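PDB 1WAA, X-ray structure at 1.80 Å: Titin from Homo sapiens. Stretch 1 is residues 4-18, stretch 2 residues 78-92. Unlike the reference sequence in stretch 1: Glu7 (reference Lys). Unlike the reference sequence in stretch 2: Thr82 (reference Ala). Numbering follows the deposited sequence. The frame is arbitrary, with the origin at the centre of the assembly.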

ATOM      1  N   ALA E   4      -4.525  12.509  17.172  1.00 28.44           N
ATOM      2  CA  ALA E   4      -5.965  12.571  17.025  1.00 30.17           C
ATOM      3  C   ALA E   4      -6.526  11.150  16.968  1.00 31.55           C
ATOM      4  O   ALA E   4      -5.861  10.223  16.506  1.00 32.16           O
ATOM      5  CB  ALA E   4      -6.344  13.359  15.781  1.00 29.83           C
ATOM      6  N   LEU E   5      -7.668  10.983  17.504  1.00 32.06           N
ATOM      7  CA  LEU E   5      -8.431   9.754  17.351  1.00 30.09           C
ATOM      8  C   LEU E   5      -8.787   9.603  15.884  1.00 29.27           C
ATOM      9  O   LEU E   5      -8.855  10.603  15.161  1.00 28.26           O
ATOM     10  CB  LEU E   5      -9.701   9.847  18.166  1.00 30.85           C
ATOM     11  CG  LEU E   5      -9.815   8.940  19.379  1.00 34.13           C
ATOM     12  CD1 LEU E   5      -8.497   8.729  20.139  1.00 30.30           C
ATOM     13  N   ILE E   6      -9.018   8.377  15.420  1.00 28.06           N
ATOM     14  CA  ILE E   6      -9.496   8.190  14.055  1.00 26.55           C
ATOM     15  C   ILE E   6     -10.970   8.506  14.074  1.00 26.94           C
ATOM     16  O   ILE E   6     -11.680   8.091  14.980  1.00 25.88           O
ATOM     17  CB  ILE E   6      -9.263   6.759  13.525  1.00 26.80           C
ATOM     18  CG1 ILE E   6      -7.795   6.334  13.707  1.00 26.69           C
ATOM     19  CG2 ILE E   6      -9.703   6.660  12.038  1.00 25.15           C
ATOM     20  CD1 ILE E   6      -6.760   7.302  13.112  1.00 33.55           C
ATOM     21  N   GLU E   7     -11.435   9.268  13.089  1.00 26.80           N
ATOM     22  CA  GLU E   7     -12.853   9.606  13.016  1.00 25.23           C
ATOM     23  C   GLU E   7     -13.451   9.134  11.705  1.00 25.46           C
ATOM     24  O   GLU E   7     -12.731   8.892  10.736  1.00 25.57           O
ATOM     25  CB  GLU E   7     -13.041  11.113  13.122  1.00 22.33           C
ATOM     26  CG  GLU E   7     -13.073  11.640  14.540  1.00 30.47           C
ATOM     27  CD  GLU E   7     -13.605  13.065  14.593  0.50 30.96           C
ATOM     28  OE1 GLU E   7     -13.074  13.896  13.828  0.50 31.95           O
ATOM     29  OE2 GLU E   7     -14.549  13.349  15.370  0.50 33.78           O
ATOM     30  N   VAL E   8     -14.773   9.042  11.688  1.00 26.25           N
ATOM     31  CA  VAL E   8     -15.515   8.807  10.458  1.00 28.34           C
ATOM     32  C   VAL E   8     -15.727  10.143   9.764  1.00 27.99           C
ATOM     33  O   VAL E   8     -16.315  11.065  10.337  1.00 25.78           O
ATOM     34  CB  VAL E   8     -16.872   8.174  10.775  1.00 29.29           C
ATOM     35  CG1 VAL E   8     -17.684   7.939   9.481  1.00 32.49           C
ATOM     36  CG2 VAL E   8     -16.691   6.830  11.518  1.00 31.20           C
ATOM     37  N   GLU E   9     -15.234  10.241   8.531  1.00 27.19           N
ATOM     38  CA  GLU E   9     -15.390  11.482   7.775  1.00 26.57           C
ATOM     39  C   GLU E   9     -16.658  11.460   6.910  1.00 26.86           C
ATOM     40  O   GLU E   9     -17.416  12.421   6.881  1.00 25.45           O
ATOM     41  CB  GLU E   9     -14.188  11.774   6.878  1.00 25.51           C
ATOM     42  CG  GLU E   9     -14.178  13.233   6.483  1.00 35.21           C
ATOM     43  N   LYS E  10     -16.842  10.406   6.166  1.00 27.05           N
ATOM     44  CA  LYS E  10     -18.057  10.225   5.364  1.00 27.03           C
ATOM     45  C   LYS E  10     -18.714   8.890   5.757  1.00 26.07           C
ATOM     46  O   LYS E  10     -18.127   7.811   5.580  1.00 25.96           O
ATOM     47  CB  LYS E  10     -17.708  10.215   3.844  1.00 28.56           C
ATOM     48  CG  LYS E  10     -17.049  11.535   3.304  1.00 26.96           C
ATOM     49  CE  LYS E  10     -15.694  12.603   1.260  1.00 46.08           C
ATOM     50  NZ  LYS E  10     -15.049  12.233  -0.024  1.00 49.31           N
ATOM     51  N   PRO E  11     -19.784   8.901   6.604  1.00 27.21           N
ATOM     52  CA  PRO E  11     -20.317   7.690   7.217  1.00 27.92           C
ATOM     53  C   PRO E  11     -20.915   6.701   6.215  1.00 29.29           C
ATOM     54  O   PRO E  11     -21.179   7.058   5.065  1.00 29.21           O
ATOM     55  CB  PRO E  11     -21.426   8.243   8.136  1.00 28.17           C
ATOM     56  CG  PRO E  11     -21.865   9.501   7.471  1.00 29.16           C
ATOM     57  CD  PRO E  11     -20.575  10.093   6.968  1.00 26.52           C
ATOM     58  N   LEU E  12     -21.120   5.463   6.655  1.00 28.53           N
ATOM     59  CA  LEU E  12     -21.898   4.518   5.908  1.00 28.70           C
ATOM     60  C   LEU E  12     -23.298   5.071   5.720  1.00 30.13           C
ATOM     61  O   LEU E  12     -23.863   5.711   6.625  1.00 29.90           O
ATOM     62  CB  LEU E  12     -22.016   3.242   6.722  1.00 28.26           C
ATOM     63  CG  LEU E  12     -21.309   1.925   6.405  1.00 29.35           C
ATOM     64  CD1 LEU E  12     -20.141   2.005   5.438  1.00 26.00           C
ATOM     65  CD2 LEU E  12     -20.960   1.194   7.724  1.00 29.08           C
ATOM     66  N   TYR E  13     -23.876   4.838   4.553  1.00 32.98           N
ATOM     67  CA  TYR E  13     -25.319   5.062   4.408  1.00 35.47           C
ATOM     68  C   TYR E  13     -26.013   3.819   3.872  1.00 34.94           C
ATOM     69  O   TYR E  13     -25.364   2.906   3.329  1.00 34.23           O
ATOM     70  CB  TYR E  13     -25.683   6.335   3.601  1.00 39.88           C
ATOM     71  CG  TYR E  13     -25.001   6.485   2.258  1.00 44.93           C
ATOM     72  CD1 TYR E  13     -24.768   5.363   1.429  1.00 47.71           C
ATOM     73  CD2 TYR E  13     -24.597   7.756   1.806  1.00 48.28           C
ATOM     74  CE1 TYR E  13     -24.128   5.497   0.193  1.00 51.87           C
ATOM     75  CE2 TYR E  13     -23.961   7.913   0.562  1.00 52.43           C
ATOM     76  CZ  TYR E  13     -23.725   6.774  -0.235  1.00 52.39           C
ATOM     77  OH  TYR E  13     -23.099   6.915  -1.457  1.00 52.27           O
ATOM     78  N   GLY E  14     -27.328   3.778   4.082  1.00 33.44           N
ATOM     79  CA  GLY E  14     -28.144   2.631   3.730  1.00 32.48           C
ATOM     80  C   GLY E  14     -28.132   2.382   2.245  1.00 32.02           C
ATOM     81  O   GLY E  14     -28.020   3.332   1.463  1.00 32.30           O
ATOM     82  N   VAL E  15     -28.228   1.101   1.876  1.00 30.34           N
ATOM     83  CA  VAL E  15     -28.291   0.633   0.492  1.00 29.28           C
ATOM     84  C   VAL E  15     -29.515  -0.256   0.357  1.00 29.07           C
ATOM     85  O   VAL E  15     -29.820  -1.058   1.252  1.00 26.68           O
ATOM     86  CB  VAL E  15     -27.028  -0.198   0.105  1.00 30.04           C
ATOM     87  CG1 VAL E  15     -27.136  -0.782  -1.313  1.00 27.72           C
ATOM     88  CG2 VAL E  15     -25.757   0.651   0.249  1.00 30.09           C
ATOM     89  N   GLU E  16     -30.241  -0.044  -0.777  1.00 28.76           N
ATOM     90  CA  GLU E  16     -31.285  -1.039  -1.039  1.00 30.33           C
ATOM     91  C   GLU E  16     -31.067  -1.679  -2.418  1.00 29.96           C
ATOM     92  O   GLU E  16     -30.746  -0.994  -3.401  1.00 31.75           O
ATOM     93  CB  GLU E  16     -32.680  -0.386  -1.005  1.00 31.33           C
ATOM     94  CG  GLU E  16     -32.673   1.146  -0.834  1.00 35.63           C
ATOM     95  CD  GLU E  16     -33.832   1.802  -1.614  1.00 36.39           C
ATOM     96  OE2 GLU E  16     -35.011   1.362  -1.531  1.00 41.45           O
ATOM     97  N   VAL E  17     -31.162  -3.015  -2.449  1.00 27.75           N
ATOM     98  CA  VAL E  17     -30.977  -3.793  -3.666  1.00 27.35           C
ATOM     99  C   VAL E  17     -32.103  -4.801  -3.748  1.00 26.79           C
ATOM    100  O   VAL E  17     -32.733  -5.089  -2.747  1.00 28.40           O
ATOM    101  CB  VAL E  17     -29.574  -4.532  -3.754  1.00 26.97           C
ATOM    102  CG1 VAL E  17     -28.398  -3.532  -3.820  1.00 26.97           C
ATOM    103  CG2 VAL E  17     -29.377  -5.560  -2.646  1.00 24.29           C
ATOM    104  N   PHE E  18     -32.345  -5.323  -4.943  1.00 26.50           N
ATOM    105  CA  PHE E  18     -33.267  -6.432  -5.153  1.00 25.76           C
ATOM    106  C   PHE E  18     -32.538  -7.772  -5.003  1.00 25.24           C
ATOM    107  O   PHE E  18     -31.307  -7.829  -5.092  1.00 25.29           O
ATOM    108  CB  PHE E  18     -33.915  -6.313  -6.531  1.00 26.44           C
ATOM    109  CG  PHE E  18     -34.856  -5.138  -6.654  1.00 28.02           C
ATOM    110  CD1 PHE E  18     -34.495  -4.018  -7.395  1.00 28.31           C
ATOM    111  CD2 PHE E  18     -36.111  -5.157  -6.025  1.00 29.22           C
ATOM    112  CE1 PHE E  18     -35.364  -2.926  -7.507  1.00 29.19           C
ATOM    113  CE2 PHE E  18     -36.987  -4.080  -6.133  1.00 27.73           C
ATOM    114  CZ  PHE E  18     -36.615  -2.962  -6.873  1.00 28.73           C
ATOM    115  N   GLN E  78     -15.908  -0.855  11.921  1.00 29.17           N
ATOM    116  CA  GLN E  78     -15.167  -0.267  13.040  1.00 29.71           C
ATOM    117  C   GLN E  78     -13.679  -0.298  12.751  1.00 30.24           C
ATOM    118  O   GLN E  78     -13.154  -1.287  12.228  1.00 30.27           O
ATOM    119  CB  GLN E  78     -15.472  -1.038  14.285  1.00 30.41           C
ATOM    120  N   ALA E  79     -13.060   0.797  12.980  1.00 30.42           N
ATOM    121  CA  ALA E  79     -11.614   0.928  12.830  1.00 32.29           C
ATOM    122  C   ALA E  79     -11.102   1.752  13.989  1.00 35.47           C
ATOM    123  O   ALA E  79     -11.414   2.938  14.103  1.00 36.95           O
ATOM    124  CB  ALA E  79     -11.274   1.628  11.522  1.00 31.43           C
ATOM    125  N   ALA E  80     -10.326   1.100  14.828  1.00 36.74           N
ATOM    126  CA  ALA E  80      -9.729   1.736  15.990  1.00 37.07           C
ATOM    127  C   ALA E  80     -10.841   2.272  16.908  1.00 38.14           C
ATOM    128  O   ALA E  80     -11.427   1.517  17.686  1.00 39.73           O
ATOM    129  CB  ALA E  80      -8.806   2.879  15.547  1.00 35.11           C
ATOM    130  N   ASN E  81     -11.104   3.568  16.785  1.00 37.77           N
ATOM    131  CA  ASN E  81     -12.112   4.288  17.602  1.00 37.55           C
ATOM    132  C   ASN E  81     -13.382   4.663  16.813  1.00 36.32           C
ATOM    133  O   ASN E  81     -14.416   4.997  17.385  1.00 36.21           O
ATOM    134  CB  ASN E  81     -11.480   5.577  18.115  1.00 37.27           C
ATOM    135  CG  ASN E  81     -10.402   6.095  17.148  1.00 41.30           C
ATOM    136  OD1 ASN E  81      -9.211   6.072  17.450  1.00 46.64           O
ATOM    137  N   THR E  82     -13.280   4.603  15.508  1.00 35.75           N
ATOM    138  CA  THR E  82     -14.361   5.014  14.608  1.00 35.33           C
ATOM    139  C   THR E  82     -15.328   3.875  14.309  1.00 34.90           C
ATOM    140  O   THR E  82     -14.912   2.765  13.956  1.00 34.35           O
ATOM    141  CB  THR E  82     -13.752   5.462  13.298  1.00 35.33           C
ATOM    142  OG1 THR E  82     -13.640   4.356  12.412  0.50 37.70           O
ATOM    143  CG2 THR E  82     -12.372   6.006  13.499  0.50 37.67           C
ATOM    144  N   LYS E  83     -16.616   4.179  14.440  1.00 33.37           N
ATOM    145  CA  LYS E  83     -17.686   3.211  14.145  1.00 32.38           C
ATOM    146  C   LYS E  83     -18.816   3.878  13.339  1.00 30.13           C
ATOM    147  O   LYS E  83     -19.090   5.078  13.486  1.00 31.08           O
ATOM    148  CB  LYS E  83     -18.245   2.601  15.451  1.00 32.23           C
ATOM    149  CG  LYS E  83     -19.782   2.636  15.540  1.00 39.97           C
ATOM    150  CD  LYS E  83     -20.439   1.258  15.800  1.00 45.29           C
ATOM    151  CE  LYS E  83     -20.436   0.342  14.567  1.00 44.33           C
ATOM    152  NZ  LYS E  83     -19.217  -0.496  14.458  1.00 41.57           N
ATOM    153  N   SER E  84     -19.391   3.106  12.420  1.00 27.85           N
ATOM    154  CA  SER E  84     -20.501   3.562  11.590  1.00 26.83           C
ATOM    155  C   SER E  84     -21.371   2.345  11.316  1.00 26.69           C
ATOM    156  O   SER E  84     -20.845   1.221  11.224  1.00 26.62           O
ATOM    157  CB  SER E  84     -19.977   4.119  10.264  1.00 26.80           C
ATOM    158  OG  SER E  84     -20.971   4.882   9.613  1.00 27.30           O
ATOM    159  N   ALA E  85     -22.684   2.573  11.213  1.00 24.35           N
ATOM    160  CA  ALA E  85     -23.661   1.553  10.834  1.00 24.08           C
ATOM    161  C   ALA E  85     -24.686   2.142   9.885  1.00 25.24           C
ATOM    162  O   ALA E  85     -25.063   3.311  10.007  1.00 25.51           O
ATOM    163  CB  ALA E  85     -24.360   0.974  12.052  1.00 23.92           C
ATOM    164  N   ALA E  86     -25.141   1.316   8.945  1.00 25.32           N
ATOM    165  CA  ALA E  86     -26.262   1.647   8.080  1.00 25.22           C
ATOM    166  C   ALA E  86     -27.013   0.364   7.740  1.00 25.61           C
ATOM    167  O   ALA E  86     -26.543  -0.744   8.026  1.00 26.37           O
ATOM    168  CB  ALA E  86     -25.771   2.337   6.822  1.00 25.35           C
ATOM    169  N   ASN E  87     -28.174   0.511   7.127  1.00 24.83           N
ATOM    170  CA  ASN E  87     -29.035  -0.627   6.848  1.00 25.37           C
ATOM    171  C   ASN E  87     -28.894  -1.177   5.443  1.00 25.66           C
ATOM    172  O   ASN E  87     -28.811  -0.427   4.473  1.00 26.53           O
ATOM    173  CB  ASN E  87     -30.486  -0.252   7.110  1.00 25.32           C
ATOM    174  CG  ASN E  87     -30.776  -0.075   8.581  1.00 27.85           C
ATOM    175  OD1 ASN E  87     -31.609   0.742   8.958  1.00 34.11           O
ATOM    176  ND2 ASN E  87     -30.098  -0.844   9.425  1.00 28.87           N
ATOM    177  N   LEU E  88     -28.829  -2.496   5.349  1.00 24.63           N
ATOM    178  CA  LEU E  88     -28.986  -3.186   4.089  1.00 25.04           C
ATOM    179  C   LEU E  88     -30.433  -3.628   4.036  1.00 26.00           C
ATOM    180  O   LEU E  88     -30.879  -4.391   4.900  1.00 26.91           O
ATOM    181  CB  LEU E  88     -28.116  -4.429   4.056  1.00 23.45           C
ATOM    182  CG  LEU E  88     -27.587  -5.058   2.761  1.00 26.86           C
ATOM    183  CD1 LEU E  88     -27.754  -6.543   2.824  1.00 22.29           C
ATOM    184  CD2 LEU E  88     -28.162  -4.484   1.448  1.00 23.42           C
ATOM    185  N   LYS E  89     -31.160  -3.148   3.033  1.00 26.63           N
ATOM    186  CA  LYS E  89     -32.507  -3.672   2.787  1.00 25.88           C
ATOM    187  C   LYS E  89     -32.499  -4.471   1.462  1.00 26.73           C
ATOM    188  O   LYS E  89     -32.139  -3.948   0.398  1.00 27.16           O
ATOM    189  CB  LYS E  89     -33.521  -2.493   2.746  1.00 24.76           C
ATOM    190  N   VAL E  90     -32.629  -5.876   1.515  1.00 27.06           N
ATOM    191  CA  VAL E  90     -32.909  -6.624   0.287  1.00 26.56           C
ATOM    192  C   VAL E  90     -34.429  -6.641   0.063  1.00 28.36           C
ATOM    193  O   VAL E  90     -35.206  -7.159   0.896  1.00 26.58           O
ATOM    194  CB  VAL E  90     -32.331  -8.033   0.376  1.00 26.66           C
ATOM    195  CG1 VAL E  90     -32.152  -8.653  -1.008  1.00 23.47           C
ATOM    196  N   LYS E  91     -34.814  -6.053  -1.074  1.00 29.22           N
ATOM    197  CA  LYS E  91     -36.218  -5.838  -1.418  1.00 29.21           C
ATOM    198  C   LYS E  91     -36.738  -6.904  -2.314  1.00 30.51           C
ATOM    199  O   LYS E  91     -36.074  -7.319  -3.287  1.00 30.43           O
ATOM    200  CB  LYS E  91     -36.403  -4.499  -2.080  1.00 28.90           C
ATOM    201  CG  LYS E  91     -36.191  -3.345  -1.107  1.00 28.41           C
ATOM    202  CD  LYS E  91     -36.590  -1.998  -1.692  1.00 25.78           C
ATOM    203  CE  LYS E  91     -35.556  -1.472  -2.677  1.00 21.16           C
ATOM    204  N   GLU E  92     -37.923  -7.291  -1.951  1.00 31.76           N
ATOM    205  CA  GLU E  92     -38.545  -8.377  -2.558  1.00 33.77           C
ATOM    206  C   GLU E  92     -39.071  -8.079  -3.944  1.00 33.68           C
ATOM    207  O   GLU E  92     -39.761  -7.027  -4.115  1.00 33.71           O
ATOM    208  CB  GLU E  92     -39.661  -8.910  -1.693  1.00 34.91           C
ATOM    209  CG  GLU E  92     -39.688 -10.436  -1.760  1.00 39.56           C
ATOM    210  CD  GLU E  92     -40.496 -11.102  -0.665  1.00 42.21           C
ATOM    211  OE1 GLU E  92     -40.768 -10.463   0.402  1.00 45.86           O
ATOM    212  OE2 GLU E  92     -40.888 -12.301  -0.837  1.00 48.96           O
TER

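Two stretches at opposite ends of the sequence lie side by side, joined at one end by a parallel strand pair and farther back by side-chain contacts. Four backbone hydrogen bonds tie residues 15-18 to the strand 82-91. Lys91 N donates to Val17 O (2.8 Å) and Lys89 N to Val15 O (3.1 Å), both nearly linear at 174°; in return Val15 N donates to Asn87 O (3.1 Å) and Val17 N to Lys89 O (3.2 Å). In this parallel register Val15 and Val17 use both N and O, each reaching two different residues of the partner. CA-H...O contacts supplement the ladder, among them Val90 CA to Val17 O at 3.4 Å.

Before the strand, side chains replace backbone acceptors. Leu12 N donates to Ser84 OG (3.0 Å), a small hydroxyl that fits a buried position, and Ile6 N donates to Asn81 OD1 (3.1 Å). Asn81 lies in the type II' turn from Ala79 to Thr82, closed by Thr82 N to Ala79 O (2.9 Å); Thr82 OG1 also donates to Ala79 O (3.1 Å).

Apolar packing fills the space between. Thr82, Ser84 and Ala86 alternate with Lys83 and Ala85, so the first three direct CA-to-CB toward stretch 1 while the other two point away. The short Ala86 lets the chain come close: its CB lies 3.9 Å from Leu12 CB and 3.3 Å from Tyr13 C. Val8 CG2 sits 3.7 Å from Thr82 CB. Thr82 CG2 lies 2.6 Å from Ile6 O, shorter than a normal van der Waals contact, so this spot is strained rather than well packed.

On one face of the strand pair, Val15, Val17, Leu88 and Val90 form an apolar surface, with Val17 CG2 4.4 Å from Leu88 CD2. The other carries Glu16, Phe18, Lys89 and Lys91, more exposed. Together the stretches bury 985 Å².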